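Side-chain contacts in NAD-dependent epimerase/dehydratase domain-containing protein (Ruegeria pomeroyi DSS-3, PDB 3IUS), which is of unknown function but probably binds a dinucleotide such as NAD through the Rossmann-type domain of the epimerase/dehydratase family: residues A[16-21]-A[38-43]; A[43-46]-A[50-53]; A[105-110]-A[204-209]; A[136-139]-A[145-148]. All coordinates share one frame; numbering follows the deposited sequence. Where two conformers were deposited one is given.

Contacts 1 and 2 follow each other along the chain, share Ala43 and both use helix 41-46: contact 1 is a polar bridge at the surface to helix 15-24, and contact 2 is partly buried packing on strand 49-53. Contacts 3 and 4 are buried and meet where strands 146-155 and 204-207 run side by side in the same sheet. Contact 3 brings together the polar ends of two buried side chains, whereas contact 4 is chiefly hydrocarbon, with helix 126-140 seated on the sheet. Contacts 2 and 3 stand on opposite sides of the chain's centre, about 30 Å apart between centres, yet both reach that sheet.

Contact 1 (A[16-21]-A[38-43]); sequences TARVLS and PDQMEA. With EDO (1,2-ethanediol), chain E.
Arg18 reaches out from helix 15-24 to the amide of Gln40 and the methyl of Ala43, and its chain can be followed outward from CB. CB leaves the helix toward segment 38-43, and CG stands anti to the carbonyl carbon (chi1 -72°). From CG to NE the chain is extended. NE, the first polar atom on the way, is held by the backbone oxygen of His13. Beyond it, the flat guanidinium meets Gln40 nearly coplanar, the two planes 18° apart. NH2 of Arg18 donates to OE1 of Gln40 at 2.9 Å, on a lone pair in the carbonyl plane. NH1 of Arg18 gives a longer, more bent bond of 3.2 Å to the same OE1 and lies almost in line with the C=O. One oxygen takes both terminal nitrogens, a grip that resists rotation of the guanidinium. The first turn of helix 15-24 completes a sequence resembling the Rossmann GxGxxA pattern: Gly12 and Gly14 lie just before it and Ala17 within it. In dinucleotide-binding relatives this neighbourhood receives the adenosine half of the cofactor; a formic acid molecule, probably from the crystallisation liquor, lies beside Arg18 and may mark a pocket. Gln40 suits its place because its amide oxygen can accept from both nitrogens and its chain, bent at chi2 (-76°), is long enough to present it. At the tip, NH1 of Arg18 also packs on CB of Ala43 at 3.3 Å, an approach that a small side chain permits. A 1,2-ethanediol, also a probable crystallisation component, donates from O1 to O of Val19 at 2.7 Å.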
# COMPACT_ATOMS: atom_id res chain seq x y z
N THR A 16 0.32 -7.34 -0.05
CA THR A 16 -0.91 -6.76 -0.59
C THR A 16 -1.43 -7.51 -1.81
O THR A 16 -2.60 -7.89 -1.86
CB THR A 16 -0.72 -5.27 -0.94
OG1 THR A 16 -0.50 -4.53 0.27
CG2 THR A 16 -1.94 -4.71 -1.66
N ALA A 17 -0.57 -7.71 -2.80
CA ALA A 17 -0.97 -8.35 -4.05
C ALA A 17 -1.47 -9.79 -3.83
O ALA A 17 -2.32 -10.27 -4.58
CB ALA A 17 0.19 -8.33 -5.05
N ARG A 18 -0.95 -10.46 -2.81
CA ARG A 18 -1.38 -11.83 -2.50
C ARG A 18 -2.82 -11.90 -2.00
O ARG A 18 -3.53 -12.86 -2.29
CB ARG A 18 -0.41 -12.48 -1.51
CG ARG A 18 0.92 -12.84 -2.15
CD ARG A 18 1.97 -13.20 -1.12
NE ARG A 18 3.30 -13.06 -1.70
CZ ARG A 18 4.43 -13.38 -1.08
NH1 ARG A 18 4.39 -13.87 0.16
NH2 ARG A 18 5.59 -13.21 -1.69
N VAL A 19 -3.25 -10.90 -1.23
CA VAL A 19 -4.63 -10.88 -0.79
C VAL A 19 -5.55 -10.68 -1.99
O VAL A 19 -6.61 -11.31 -2.07
CB VAL A 19 -4.91 -9.80 0.28
CG1 VAL A 19 -3.92 -9.92 1.42
CG2 VAL A 19 -4.87 -8.42 -0.33
N LEU A 20 -5.14 -9.85 -2.93
CA LEU A 20 -5.91 -9.65 -4.15
C LEU A 20 -5.97 -10.93 -4.96
O LEU A 20 -7.05 -11.34 -5.40
CB LEU A 20 -5.30 -8.53 -5.00
CG LEU A 20 -5.97 -8.32 -6.35
CD1 LEU A 20 -7.44 -7.97 -6.18
CD2 LEU A 20 -5.25 -7.24 -7.15
N SER A 21 -4.82 -11.57 -5.17
CA SER A 21 -4.78 -12.80 -5.97
C SER A 21 -5.62 -13.94 -5.37
O SER A 21 -6.28 -14.68 -6.10
CB SER A 21 -3.33 -13.24 -6.28
OG SER A 21 -2.61 -13.62 -5.11
N PRO A 38 14.08 -15.75 -4.14
CA PRO A 38 13.81 -17.13 -4.56
C PRO A 38 13.06 -17.94 -3.50
O PRO A 38 12.43 -18.94 -3.85
CB PRO A 38 15.21 -17.71 -4.81
CG PRO A 38 16.16 -16.79 -4.12
CD PRO A 38 15.52 -15.44 -4.11
N ASP A 39 13.12 -17.53 -2.24
CA ASP A 39 12.45 -18.28 -1.18
C ASP A 39 10.98 -17.90 -1.04
O ASP A 39 10.29 -18.38 -0.14
CB ASP A 39 13.19 -18.13 0.16
CG ASP A 39 12.85 -16.83 0.88
OD1 ASP A 39 13.43 -16.57 1.96
OD2 ASP A 39 12.01 -16.05 0.37
N GLN A 40 10.50 -17.06 -1.95
CA GLN A 40 9.11 -16.59 -1.92
C GLN A 40 8.26 -17.25 -2.99
O GLN A 40 7.06 -16.97 -3.10
CB GLN A 40 9.05 -15.07 -2.07
CG GLN A 40 9.65 -14.29 -0.91
CD GLN A 40 8.75 -14.28 0.32
OE1 GLN A 40 7.53 -14.13 0.21
NE2 GLN A 40 9.36 -14.42 1.49
N MSE A 41 8.87 -18.12 -3.80
CA MSE A 41 8.15 -18.76 -4.89
C MSE A 41 6.96 -19.54 -4.35
O MSE A 41 5.86 -19.50 -4.91
CB MSE A 41 9.08 -19.68 -5.68
CG MSE A 41 10.30 -18.98 -6.28
SE MSE A 41 9.86 -17.70 -7.70
CE MSE A 41 9.71 -16.09 -6.63
N GLU A 42 7.18 -20.24 -3.24
CA GLU A 42 6.17 -21.04 -2.56
C GLU A 42 4.97 -20.21 -2.15
O GLU A 42 3.82 -20.55 -2.46
CB GLU A 42 6.78 -21.66 -1.31
CG GLU A 42 6.35 -23.08 -1.01
CD GLU A 42 7.32 -24.09 -1.59
OE1 GLU A 42 7.82 -24.94 -0.82
OE2 GLU A 42 7.59 -24.02 -2.81
N ALA A 43 5.24 -19.13 -1.43
CA ALA A 43 4.19 -18.24 -0.93
C ALA A 43 3.39 -17.62 -2.07
O ALA A 43 2.18 -17.45 -1.96
CB ALA A 43 4.80 -17.16 -0.05
C1 EDO E . -7.62 -12.62 1.24
O1 EDO E . -8.09 -12.53 -0.16
C2 EDO E . -6.49 -13.58 1.49
O2 EDO E . -5.33 -13.51 2.29

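Contact 2 (A[43-46]-A[50-53]); sequences AIRA and EPLL
Ile44 and Pro51 approach to 5.6 Å between their CA atoms, and Arg45 and Glu50 to the same separation, for the C-terminal end of helix 41-46 lies against strand 49-53 in a beta-alpha-beta unit begun by strand 30-35. Pro51 turns its ring toward the helix and serves two neighbours. Its CB meets CG2 of Ile44 at 4.0 Å, the two side chains passing in opposite senses. That methyl is the branch anti to the backbone N of Ile44, and it also lies 3.8 Å from CA of Pro51. The outer part of the ring belongs to Arg45: with its chain bent at chi3 (-75°), the guanidinium folds back and lays one face over CG of Pro51, off-centre toward its rim. NH2 of Arg45 comes 3.6 Å from CD of Pro51. Proline suits this position because its neighbours Glu50 and Leu52 make the backbone bonds to strand 30-35, so its missing N-H costs that pairing nothing. An alanine here would lose CG and CD, and the Arg45 guanidinium, deprived of the surface it rests on, would probably be set free to turn. Glu50 directs its carboxylate elsewhere, to a salt bridge with Arg30. The contact therefore depends on shape and dispersion: a beta-branched residue fills the inner side, and an arginine uses its flat face on the ring at the solvent-exposed side, keeping its N-H groups pointed along its own plane.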
# COMPACT_ATOMS: atom_id res chain seq x y z
N ALA A 43 5.24 -19.13 -1.43
CA ALA A 43 4.19 -18.24 -0.93
C ALA A 43 3.39 -17.62 -2.07
O ALA A 43 2.18 -17.45 -1.96
CB ALA A 43 4.80 -17.16 -0.05
N ILE A 44 4.07 -17.29 -3.16
CA ILE A 44 3.39 -16.73 -4.32
C ILE A 44 2.43 -17.75 -4.94
O ILE A 44 1.28 -17.43 -5.24
CB ILE A 44 4.39 -16.21 -5.37
CG1 ILE A 44 5.09 -14.96 -4.83
CG2 ILE A 44 3.68 -15.88 -6.68
CD1 ILE A 44 6.16 -14.42 -5.75
N ARG A 45 2.91 -18.98 -5.10
CA ARG A 45 2.07 -20.05 -5.64
C ARG A 45 0.83 -20.26 -4.78
O ARG A 45 -0.29 -20.35 -5.29
CB ARG A 45 2.87 -21.34 -5.79
CG ARG A 45 2.03 -22.54 -6.21
CD ARG A 45 2.91 -23.73 -6.59
NE ARG A 45 3.55 -23.55 -7.89
CZ ARG A 45 4.84 -23.31 -8.06
NH1 ARG A 45 5.66 -23.21 -7.02
NH2 ARG A 45 5.33 -23.16 -9.29
N ALA A 46 1.02 -20.34 -3.47
CA ALA A 46 -0.08 -20.53 -2.53
C ALA A 46 -1.14 -19.42 -2.61
O ALA A 46 -2.30 -19.63 -2.27
CB ALA A 46 0.44 -20.66 -1.10
N GLU A 50 1.10 -17.78 -10.48
CA GLU A 50 2.27 -18.45 -11.04
C GLU A 50 3.53 -17.67 -10.70
O GLU A 50 3.69 -16.53 -11.14
CB GLU A 50 2.14 -18.53 -12.56
CG GLU A 50 0.89 -19.22 -13.05
CD GLU A 50 0.70 -19.07 -14.55
OE1 GLU A 50 -0.41 -19.34 -15.04
OE2 GLU A 50 1.67 -18.69 -15.24
N PRO A 51 4.45 -18.28 -9.93
CA PRO A 51 5.63 -17.58 -9.43
C PRO A 51 6.70 -17.38 -10.49
O PRO A 51 7.03 -18.32 -11.23
CB PRO A 51 6.18 -18.52 -8.34
CG PRO A 51 5.22 -19.69 -8.27
CD PRO A 51 4.46 -19.70 -9.55
N LEU A 52 7.24 -16.17 -10.58
CA LEU A 52 8.36 -15.87 -11.45
C LEU A 52 9.48 -15.23 -10.65
O LEU A 52 9.23 -14.36 -9.81
CB LEU A 52 7.94 -14.91 -12.56
CG LEU A 52 7.15 -15.44 -13.75
CD1 LEU A 52 6.92 -14.32 -14.74
CD2 LEU A 52 7.90 -16.59 -14.41
N LEU A 53 10.71 -15.65 -10.92
CA LEU A 53 11.87 -15.04 -10.30
C LEU A 53 12.33 -13.85 -11.14
O LEU A 53 12.61 -14.01 -12.33
CB LEU A 53 13.00 -16.06 -10.16
CG LEU A 53 14.24 -15.66 -9.35
CD1 LEU A 53 13.87 -15.25 -7.94
CD2 LEU A 53 15.24 -16.82 -9.34

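Contact 3 (A[105-110]-A[204-209]); sequences AVYGDH and VYNVCD
Tyr107 and Asn206 each place CG anti to the carbonyl carbon (chi1 -66° and -71°), and these torsions send the phenol and the amide toward one another from opposite directions. The amide lies at the hydroxyl edge of the ring, close to the ring plane, while the two planes stand 85° apart. OH of Tyr107 is 3.4 Å from CG of Asn206, so the polar ends of two buried side chains are in close company. The same hydroxyl is hydrogen-bonded to NH1 of Arg150, which gives this buried oxygen a definite partner and helps fix where the ring ends. CG2 of Val106 sits 4.0 Å above the plane of the Tyr107 ring, over its centre, and so packs on that face. On the backbone side, NE2 of His110 donates to O of Tyr107 at 3.0 Å, coming from above the carbonyl plane. Gly108, between them, takes a positive phi that residues with a side chain adopt less readily. The Val-Tyr-Gly sequence after a central strand recalls extended short-chain dehydrogenases, in which this loop borders the active site. A phenylalanine in place of Tyr107 would keep the ring but lose the hydroxyl, and would probably leave Arg150 without that oxygen and open a gap before the amide. The contact ties the loop after strand 97-103 to strand 204-207. Strand 146-155 bears Arg150 and pairs with both of those strands, while helix 126-140 packs against Val106 and strand 254-255 touches Asn206.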
# COMPACT_ATOMS: atom_id res chain seq x y z
N ALA A 105 3.23 9.36 1.22
CA ALA A 105 4.41 10.16 1.56
C ALA A 105 4.64 11.24 0.51
O ALA A 105 5.38 12.19 0.74
CB ALA A 105 5.65 9.28 1.72
N VAL A 106 3.99 11.09 -0.64
CA VAL A 106 4.13 12.07 -1.70
C VAL A 106 3.65 13.47 -1.30
O VAL A 106 4.11 14.47 -1.84
CB VAL A 106 3.36 11.64 -2.96
CG1 VAL A 106 3.91 10.32 -3.49
CG2 VAL A 106 1.89 11.53 -2.66
N TYR A 107 2.71 13.53 -0.36
CA TYR A 107 2.11 14.80 0.04
C TYR A 107 3.04 15.67 0.88
O TYR A 107 2.99 16.90 0.81
CB TYR A 107 0.78 14.57 0.76
CG TYR A 107 -0.29 13.98 -0.13
CD1 TYR A 107 -0.77 14.68 -1.22
CD2 TYR A 107 -0.80 12.71 0.12
CE1 TYR A 107 -1.74 14.14 -2.04
CE2 TYR A 107 -1.77 12.17 -0.68
CZ TYR A 107 -2.23 12.89 -1.77
OH TYR A 107 -3.20 12.34 -2.57
N GLY A 108 3.87 15.03 1.70
CA GLY A 108 4.76 15.78 2.56
C GLY A 108 4.05 16.31 3.79
O GLY A 108 3.03 15.77 4.21
N ASP A 109 4.59 17.39 4.35
CA ASP A 109 4.11 17.93 5.62
C ASP A 109 3.04 19.01 5.47
O ASP A 109 3.21 19.97 4.71
CB ASP A 109 5.29 18.46 6.44
CG ASP A 109 4.89 18.91 7.83
OD1 ASP A 109 3.88 18.39 8.36
OD2 ASP A 109 5.59 19.78 8.38
N HIS A 110 1.94 18.83 6.19
CA HIS A 110 0.82 19.76 6.13
C HIS A 110 0.35 20.15 7.52
O HIS A 110 -0.75 20.68 7.70
CB HIS A 110 -0.33 19.14 5.32
CG HIS A 110 -0.05 19.04 3.86
ND1 HIS A 110 -0.64 19.87 2.93
CD2 HIS A 110 0.76 18.21 3.16
CE1 HIS A 110 -0.20 19.56 1.73
NE2 HIS A 110 0.64 18.55 1.83
N VAL A 204 -5.99 9.08 -9.87
CA VAL A 204 -5.23 8.85 -8.64
C VAL A 204 -6.23 8.67 -7.50
O VAL A 204 -7.20 9.42 -7.40
CB VAL A 204 -4.32 10.06 -8.33
CG1 VAL A 204 -3.55 9.82 -7.03
CG2 VAL A 204 -3.37 10.31 -9.47
N TYR A 205 -5.99 7.70 -6.63
CA TYR A 205 -6.88 7.44 -5.51
C TYR A 205 -6.07 7.31 -4.25
O TYR A 205 -5.12 6.53 -4.21
CB TYR A 205 -7.62 6.11 -5.70
CG TYR A 205 -8.35 5.98 -7.01
CD1 TYR A 205 -9.65 6.45 -7.14
CD2 TYR A 205 -7.75 5.38 -8.10
CE1 TYR A 205 -10.32 6.33 -8.35
CE2 TYR A 205 -8.41 5.26 -9.31
CZ TYR A 205 -9.70 5.73 -9.42
OH TYR A 205 -10.36 5.61 -10.63
N ASN A 206 -6.44 8.08 -3.23
CA ASN A 206 -5.94 7.85 -1.88
C ASN A 206 -6.58 6.60 -1.31
O ASN A 206 -7.80 6.43 -1.39
CB ASN A 206 -6.29 9.02 -0.97
CG ASN A 206 -5.51 10.27 -1.29
OD1 ASN A 206 -5.91 11.37 -0.91
ND2 ASN A 206 -4.39 10.11 -1.99
N VAL A 207 -5.79 5.73 -0.69
CA VAL A 207 -6.33 4.50 -0.14
C VAL A 207 -5.97 4.43 1.33
O VAL A 207 -4.89 3.97 1.69
CB VAL A 207 -5.84 3.24 -0.88
CG1 VAL A 207 -6.54 2.00 -0.34
CG2 VAL A 207 -6.10 3.38 -2.38
N CYS A 208 -6.88 4.94 2.16
CA CYS A 208 -6.68 5.01 3.60
C CYS A 208 -8.05 4.91 4.26
O CYS A 208 -9.07 5.10 3.60
CB CYS A 208 -6.04 6.35 3.98
SG CYS A 208 -6.94 7.80 3.32
N ASP A 209 -8.09 4.63 5.55
CA ASP A 209 -9.37 4.57 6.25
C ASP A 209 -9.86 5.94 6.71
O ASP A 209 -9.30 6.97 6.34
CB ASP A 209 -9.33 3.53 7.39
CG ASP A 209 -8.55 4.01 8.58
OD1 ASP A 209 -8.25 5.22 8.68
OD2 ASP A 209 -8.24 3.16 9.45

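Contact 4 (A[136-139]-A[145-148]); sequences QQWQ and PLHV
Leu146 drives its CD2 methyl into the corner between Trp138 and Gln139, overlapping the backbone of the helix as well as the roots of both side chains. CG stands anti to the backbone N (chi1 176°), which carries the branched end straight off the strand toward helix 126-140. CD2 of Leu146 lies 3.5 Å from C of Trp138 and 3.6 Å from CB of the same residue. CD1 of Leu146 is looser, at 4.0 Å from CB of Trp138. Gln139 runs across Leu146 at roughly a right angle in the conformer given, one of two deposited, so its side-chain contacts are less certain. There its chain, bent at chi2 (-83°), folds over the leucine, with CD of Gln139 3.4 Å from CD2 of Leu146. NE2 of Gln139 then reaches CG2 of Val148 at 3.8 Å and may make a weak hydrogen bond to O of Gly202. Glutamine suits this exposed position, since its methylenes close over the leucine while its amide can look for a polar partner. Trp138 contributes chiefly its CB here, for its indole leads away to stack on Tyr100, with NE1 hydrogen-bonded to Asp78. Alternation along the strand explains the choice of residues: Leu146 and Val148 turn toward the helix, whereas His147 points away and stacks with Trp97. In this way helix 126-140 is seated on strand 146-155, with the neighbouring strand 97-103 touching Leu146, the neighbouring strand 204-207 touching Gln139 and Val148, and helix 79-90 packing against Trp138.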
# COMPACT_ATOMS: atom_id res chain seq x y z
N GLN A 136 5.42 9.93 -11.75
CA GLN A 136 5.55 10.78 -12.93
C GLN A 136 5.99 9.96 -14.14
O GLN A 136 5.52 10.19 -15.26
CB GLN A 136 6.51 11.94 -12.66
CG GLN A 136 5.92 12.99 -11.70
CD GLN A 136 6.96 13.91 -11.07
OE1 GLN A 136 8.17 13.74 -11.27
NE2 GLN A 136 6.50 14.88 -10.30
N GLN A 137 6.89 9.01 -13.91
CA GLN A 137 7.36 8.14 -14.98
C GLN A 137 6.21 7.30 -15.54
O GLN A 137 6.02 7.21 -16.75
CB GLN A 137 8.51 7.26 -14.49
CG GLN A 137 9.79 8.04 -14.23
CD GLN A 137 10.85 7.23 -13.50
OE1 GLN A 137 10.56 6.19 -12.90
NE2 GLN A 137 12.09 7.71 -13.54
N TRP A 138 5.42 6.71 -14.65
CA TRP A 138 4.25 5.95 -15.07
C TRP A 138 3.24 6.83 -15.81
O TRP A 138 2.74 6.44 -16.86
CB TRP A 138 3.61 5.25 -13.87
CG TRP A 138 4.36 4.01 -13.48
CD1 TRP A 138 5.16 3.85 -12.38
CD2 TRP A 138 4.37 2.76 -14.17
NE1 TRP A 138 5.68 2.58 -12.36
CE2 TRP A 138 5.20 1.89 -13.44
CE3 TRP A 138 3.76 2.30 -15.34
CZ2 TRP A 138 5.44 0.58 -13.85
CZ3 TRP A 138 3.99 1.00 -15.74
CH2 TRP A 138 4.83 0.15 -14.99
N GLN A 139 2.96 8.01 -15.27
CA GLN A 139 1.97 8.90 -15.88
C GLN A 139 2.40 9.43 -17.25
O GLN A 139 1.58 9.96 -18.00
CB GLN A 139 1.64 10.07 -14.94
CG GLN A 139 0.87 9.68 -13.68
CD GLN A 139 -0.63 9.56 -13.91
OE1 GLN A 139 -1.10 9.61 -15.05
NE2 GLN A 139 -1.39 9.42 -12.83
N PRO A 145 -3.45 2.69 -19.51
CA PRO A 145 -4.63 2.81 -18.64
C PRO A 145 -4.18 2.85 -17.19
O PRO A 145 -4.54 1.96 -16.42
CB PRO A 145 -5.40 1.52 -18.89
CG PRO A 145 -4.66 0.78 -19.98
CD PRO A 145 -3.28 1.32 -20.01
N LEU A 146 -3.41 3.87 -16.83
CA LEU A 146 -2.75 3.93 -15.53
C LEU A 146 -3.66 4.42 -14.41
O LEU A 146 -4.45 5.33 -14.59
CB LEU A 146 -1.52 4.85 -15.61
CG LEU A 146 -0.81 5.07 -14.27
CD1 LEU A 146 -0.08 3.79 -13.84
CD2 LEU A 146 0.14 6.25 -14.35
N HIS A 147 -3.51 3.80 -13.24
CA HIS A 147 -4.23 4.21 -12.05
C HIS A 147 -3.19 4.19 -10.96
O HIS A 147 -2.43 3.24 -10.86
CB HIS A 147 -5.36 3.23 -11.73
CG HIS A 147 -6.32 3.05 -12.86
ND1 HIS A 147 -6.01 2.33 -14.00
CD2 HIS A 147 -7.58 3.51 -13.05
CE1 HIS A 147 -7.04 2.35 -14.83
NE2 HIS A 147 -8.01 3.06 -14.28
N VAL A 148 -3.14 5.26 -10.18
CA VAL A 148 -2.20 5.37 -9.08
C VAL A 148 -2.94 5.26 -7.76
O VAL A 148 -3.94 5.94 -7.54
CB VAL A 148 -1.43 6.70 -9.12
CG1 VAL A 148 -0.63 6.90 -7.82
CG2 VAL A 148 -0.51 6.75 -10.34